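PDB 6TGF: exopolysaccharide biosynthesis protein from Pantoea stewartii subsp. stewartii DC283, which modifies the glycan biofilm, probably by hydrolysing exopolysaccharide, and has a trimeric parallel beta-helix fold like that of bacteriophage tailspikes. Local coordinates for residues Thr511-Ser515 with Tyr516-Ile520; Leu473-His477 with Ser478-Thr482. One frame throughout, in Å; residues are numbered along the deposited sequence.

How the interactions relate
Interaction 2 comes first along the chain and interaction 1 after it, both at the end of the parallel beta-helix from which the chain leaves for its C-terminal part. In 473-482 the chain turns a corner into strand 479-488; strand 511-514 then stacks on that strand in parallel. The centres are about 14 Å apart, yet the backbones join directly: Thr511 N lies 2.9 Å from Leu480 O and Val513 N 3.0 Å from Thr482 O, both probable hydrogen bonds. Both regions also touch the third subunit, and interaction 1 meets the second as well. The side chains of Tyr516 and Arg479 each lie about 4 Å from a bound 1,2-ethanediol, probably from the crystallisation liquor.

Interaction 1 (Thr511-Ser515 with Tyr516-Ile520); sequences TRVES and YGVAI
Glu514 and Tyr516 fold side by side at the turn of a beta hairpin. Glu514 CB lies over one face of the Tyr516 ring, 3.6 Å from its centroid, in a CH-pi contact. CG continues along the ring to meet Tyr516 OH at 3.4 Å. A bend at chi2 (-71°) keeps CD beside the ring, and the carboxylate plane ends 7° from that of the ring; CD still touches OH, while OE1 runs past CE2 and OE2 is bound by the backbone N of Thr485.

Behind the turn the strands run antiparallel. Arg512 and Ala519 form a hydrogen-bonded pair: Arg512 N gives a nearly straight bond (174°) to Ala519 O at 2.8 Å, and Ala519 N returns one to Arg512 O at 2.9 Å. The same Ala519 O takes a further bond from a water, which accepts from Arg512 NE at 2.8 Å and so ties the guanidinium stem back to the strand. Thr511 with Ile520 and Val513 with Val518 are non-hydrogen-bonded pairs whose side chains share the other face.

A loop covers the face of the hairpin that carries Glu514 and Arg512: its Phe652 meets the Tyr516 ring edge-to-face and also touches Arg512, Glu514 and Ala519. Strand 517-520 continues in a parallel ladder with a strand of the second subunit, carrying the sheet across the trimer interface.

Interaction 2 (Leu473-His477 with Ser478-Thr482); sequences LIAWH and SRLNT
Ala475 to Ser478 form a type II beta turn, with His477 at its third position in a left-handed conformation (phi 59°, psi 18°). The bond that closes it, Ser478 N to Ala475 O, is long at 3.2 Å and bent, the donor standing well above the carbonyl plane.

On the inner side of this corner Ala475 CB faces Ser478 CB at 3.9 Å and Leu480 CD1 at 4.1 Å, so one methyl touches both the far end of the turn and the strand that follows it. The hydroxyl of Ser478, anti to the backbone N (chi1 -159°), turns from the turn carbonyl to bond Ile454 O. The side chain of His477 leads away from Ser478-Thr482, and its NE2 bonds Gly499 O. Asn495 ND2 binds both Ala475 O and Ser478 O, a side-chain bridge across the two ends of the turn.

This corner joins two faces of the beta-helix: 473-474 pairs in parallel with 493-494, while 479-488 lies between the parallel strands 458-467 and 511-514. At the subunit boundary, Asn481 ND2 bonds Val513 O of the third subunit.

Interaction 1 (Thr511-Ser515 with Tyr516-Ile520)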
loop_
_atom_site.group_PDB
_atom_site.type_symbol
_atom_site.label_atom_id
_atom_site.label_comp_id
_atom_site.label_asym_id
_atom_site.label_seq_id
_atom_site.Cartn_x
_atom_site.Cartn_y
_atom_site.Cartn_z
ATOM N N THR B 511 -1.493 19.563 10.752
ATOM C CA THR B 511 -1.509 20.138 9.381
ATOM C C THR B 511 -2.560 19.388 8.555
ATOM O O THR B 511 -2.505 18.145 8.509
ATOM C CB THR B 511 -0.115 20.104 8.743
ATOM O OG1 THR B 511 0.720 20.972 9.508
ATOM C CG2 THR B 511 -0.108 20.542 7.295
ATOM N N ARG B 512 -3.490 20.129 7.954
ATOM C CA ARG B 512 -4.565 19.588 7.086
ATOM C C ARG B 512 -4.345 20.126 5.670
ATOM O O ARG B 512 -4.536 21.340 5.460
ATOM C CB ARG B 512 -5.940 19.968 7.645
ATOM C CG ARG B 512 -6.237 19.375 9.016
ATOM C CD ARG B 512 -7.600 19.791 9.539
ATOM N NE ARG B 512 -7.670 21.216 9.838
ATOM C CZ ARG B 512 -8.794 21.900 10.056
ATOM N NH1 ARG B 512 -9.972 21.297 10.012
ATOM N NH2 ARG B 512 -8.733 23.197 10.316
ATOM N N VAL B 513 -3.920 19.253 4.753
ATOM C CA VAL B 513 -3.731 19.570 3.308
ATOM C C VAL B 513 -4.970 19.074 2.560
ATOM O O VAL B 513 -5.144 17.845 2.460
ATOM C CB VAL B 513 -2.435 18.946 2.757
ATOM C CG1 VAL B 513 -2.252 19.233 1.274
ATOM C CG2 VAL B 513 -1.216 19.409 3.539
ATOM N N GLU B 514 -5.802 20.002 2.081
ATOM C CA GLU B 514 -7.022 19.712 1.280
ATOM C C GLU B 514 -6.868 20.337 -0.109
ATOM O O GLU B 514 -6.028 21.242 -0.269
ATOM C CB GLU B 514 -8.270 20.243 1.988
ATOM C CG GLU B 514 -8.607 19.491 3.263
ATOM C CD GLU B 514 -9.139 18.081 3.059
ATOM O OE1 GLU B 514 -9.513 17.747 1.914
ATOM O OE2 GLU B 514 -9.178 17.320 4.048
ATOM N N SER B 515 -7.659 19.854 -1.069
ATOM C CA SER B 515 -7.749 20.370 -2.459
ATOM C C SER B 515 -8.145 21.853 -2.441
ATOM O O SER B 515 -7.622 22.614 -3.279
ATOM C CB SER B 515 -8.724 19.544 -3.258
ATOM O OG SER B 515 -9.997 19.512 -2.628
ATOM N N TYR B 516 -9.018 22.241 -1.504
ATOM C CA TYR B 516 -9.659 23.581 -1.425
ATOM C C TYR B 516 -8.847 24.538 -0.540
ATOM O O TYR B 516 -9.162 25.743 -0.543
ATOM C CB TYR B 516 -11.100 23.465 -0.915
ATOM C CG TYR B 516 -11.285 22.633 0.330
ATOM C CD1 TYR B 516 -10.907 23.106 1.578
ATOM C CD2 TYR B 516 -11.854 21.371 0.262
ATOM C CE1 TYR B 516 -11.085 22.346 2.723
ATOM C CE2 TYR B 516 -12.037 20.597 1.397
ATOM C CZ TYR B 516 -11.653 21.088 2.633
ATOM O OH TYR B 516 -11.833 20.326 3.751
ATOM N N GLY B 517 -7.856 24.038 0.203
ATOM C CA GLY B 517 -6.975 24.888 1.028
ATOM C C GLY B 517 -6.061 24.095 1.947
ATOM O O GLY B 517 -6.223 22.862 2.042
ATOM N N VAL B 518 -5.135 24.795 2.606
ATOM C CA VAL B 518 -4.151 24.230 3.579
ATOM C C VAL B 518 -4.347 24.945 4.920
ATOM O O VAL B 518 -4.498 26.181 4.912
ATOM C CB VAL B 518 -2.707 24.377 3.058
ATOM C CG1 VAL B 518 -1.677 23.902 4.073
ATOM C CG2 VAL B 518 -2.515 23.658 1.730
ATOM N N ALA B 519 -4.355 24.187 6.020
ATOM C CA ALA B 519 -4.468 24.695 7.407
ATOM C C ALA B 519 -3.303 24.149 8.240
ATOM O O ALA B 519 -3.265 22.923 8.461
ATOM C CB ALA B 519 -5.802 24.307 7.995
ATOM N N ILE B 520 -2.394 25.032 8.665
ATOM C CA ILE B 520 -1.184 24.690 9.470
ATOM C C ILE B 520 -1.369 25.244 10.888
ATOM O O ILE B 520 -1.316 26.473 11.049
ATOM C CB ILE B 520 0.099 25.234 8.807
ATOM C CG1 ILE B 520 0.156 24.898 7.313
ATOM C CG2 ILE B 520 1.334 24.734 9.545
ATOM C CD1 ILE B 520 1.258 25.607 6.558
HETATM O O HOH W 1 -5.177 22.064 10.711
#

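Interaction 2 (Leu473-His477 with Ser478-Thr482)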
loop_
_atom_site.group_PDB
_atom_site.type_symbol
_atom_site.label_atom_id
_atom_site.label_comp_id
_atom_site.label_asym_id
_atom_site.label_seq_id
_atom_site.Cartn_x
_atom_site.Cartn_y
_atom_site.Cartn_z
ATOM N N LEU B 473 -14.983 11.994 15.952
ATOM C CA LEU B 473 -13.725 11.259 16.244
ATOM C C LEU B 473 -12.916 12.123 17.218
ATOM O O LEU B 473 -12.563 13.258 16.839
ATOM C CB LEU B 473 -12.963 11.002 14.938
ATOM C CG LEU B 473 -11.565 10.399 15.085
ATOM C CD1 LEU B 473 -11.624 9.019 15.723
ATOM C CD2 LEU B 473 -10.861 10.330 13.739
ATOM N N ILE B 474 -12.680 11.627 18.435
ATOM C CA ILE B 474 -11.936 12.364 19.500
ATOM C C ILE B 474 -10.440 12.293 19.173
ATOM O O ILE B 474 -9.883 11.181 19.198
ATOM C CB ILE B 474 -12.256 11.800 20.901
ATOM C CG1 ILE B 474 -13.758 11.817 21.206
ATOM C CG2 ILE B 474 -11.455 12.531 21.970
ATOM C CD1 ILE B 474 -14.374 13.198 21.270
ATOM N N ALA B 475 -9.828 13.440 18.865
ATOM C CA ALA B 475 -8.398 13.578 18.500
ATOM C C ALA B 475 -7.760 14.708 19.318
ATOM O O ALA B 475 -6.993 15.500 18.736
ATOM C CB ALA B 475 -8.278 13.823 17.015
ATOM N N TRP B 476 -8.055 14.763 20.623
ATOM C CA TRP B 476 -7.561 15.812 21.558
ATOM C C TRP B 476 -6.033 15.736 21.652
ATOM O O TRP B 476 -5.516 14.627 21.888
ATOM C CB TRP B 476 -8.203 15.674 22.945
ATOM C CG TRP B 476 -9.694 15.818 22.973
ATOM C CD1 TRP B 476 -10.478 16.508 22.094
ATOM C CD2 TRP B 476 -10.586 15.280 23.966
ATOM N NE1 TRP B 476 -11.794 16.417 22.459
ATOM C CE2 TRP B 476 -11.892 15.674 23.604
ATOM C CE3 TRP B 476 -10.411 14.500 25.115
ATOM C CZ2 TRP B 476 -13.012 15.312 24.353
ATOM C CZ3 TRP B 476 -11.519 14.143 25.854
ATOM C CH2 TRP B 476 -12.801 14.545 25.476
ATOM N N HIS B 477 -5.347 16.869 21.455
ATOM C CA HIS B 477 -3.865 17.010 21.520
ATOM C C HIS B 477 -3.185 16.091 20.496
ATOM O O HIS B 477 -1.975 15.843 20.651
ATOM C CB HIS B 477 -3.348 16.707 22.937
ATOM C CG HIS B 477 -3.942 17.560 24.005
ATOM N ND1 HIS B 477 -3.636 18.900 24.141
ATOM C CD2 HIS B 477 -4.808 17.266 25.000
ATOM C CE1 HIS B 477 -4.298 19.397 25.165
ATOM N NE2 HIS B 477 -5.023 18.416 25.711
ATOM N N SER B 478 -3.921 15.608 19.488
ATOM C CA SER B 478 -3.430 14.605 18.507
ATOM C C SER B 478 -2.716 15.319 17.353
ATOM O O SER B 478 -3.293 16.272 16.799
ATOM C CB SER B 478 -4.546 13.726 18.012
ATOM O OG SER B 478 -4.029 12.514 17.482
ATOM N N ARG B 479 -1.508 14.864 17.015
ATOM C CA ARG B 479 -0.641 15.460 15.963
ATOM C C ARG B 479 -1.032 14.862 14.606
ATOM O O ARG B 479 -0.454 13.822 14.225
ATOM C CB ARG B 479 0.834 15.214 16.298
ATOM C CG ARG B 479 1.263 15.736 17.663
ATOM C CD ARG B 479 2.666 15.292 18.028
ATOM N NE ARG B 479 2.738 13.894 18.430
ATOM C CZ ARG B 479 3.864 13.198 18.576
ATOM N NH1 ARG B 479 5.039 13.761 18.343
ATOM N NH2 ARG B 479 3.811 11.933 18.952
ATOM N N LEU B 480 -1.984 15.493 13.910
ATOM C CA LEU B 480 -2.587 14.969 12.654
ATOM C C LEU B 480 -1.856 15.549 11.438
ATOM O O LEU B 480 -1.427 16.716 11.500
ATOM C CB LEU B 480 -4.078 15.318 12.621
ATOM C CG LEU B 480 -4.886 14.906 13.851
ATOM C CD1 LEU B 480 -6.374 15.109 13.606
ATOM C CD2 LEU B 480 -4.606 13.462 14.245
ATOM N N ASN B 481 -1.727 14.739 10.382
ATOM C CA ASN B 481 -1.125 15.104 9.072
ATOM C C ASN B 481 -2.011 14.493 7.976
ATOM O O ASN B 481 -1.780 13.323 7.610
ATOM C CB ASN B 481 0.337 14.648 9.006
ATOM C CG ASN B 481 1.137 15.326 7.914
ATOM O OD1 ASN B 481 0.577 15.830 6.942
ATOM N ND2 ASN B 481 2.452 15.340 8.066
ATOM N N THR B 482 -3.010 15.243 7.495
ATOM C CA THR B 482 -4.209 14.683 6.812
ATOM C C THR B 482 -4.313 15.177 5.365
ATOM O O THR B 482 -3.853 16.300 5.080
ATOM C CB THR B 482 -5.489 15.009 7.595
ATOM O OG1 THR B 482 -5.880 16.352 7.308
ATOM C CG2 THR B 482 -5.325 14.841 9.091
#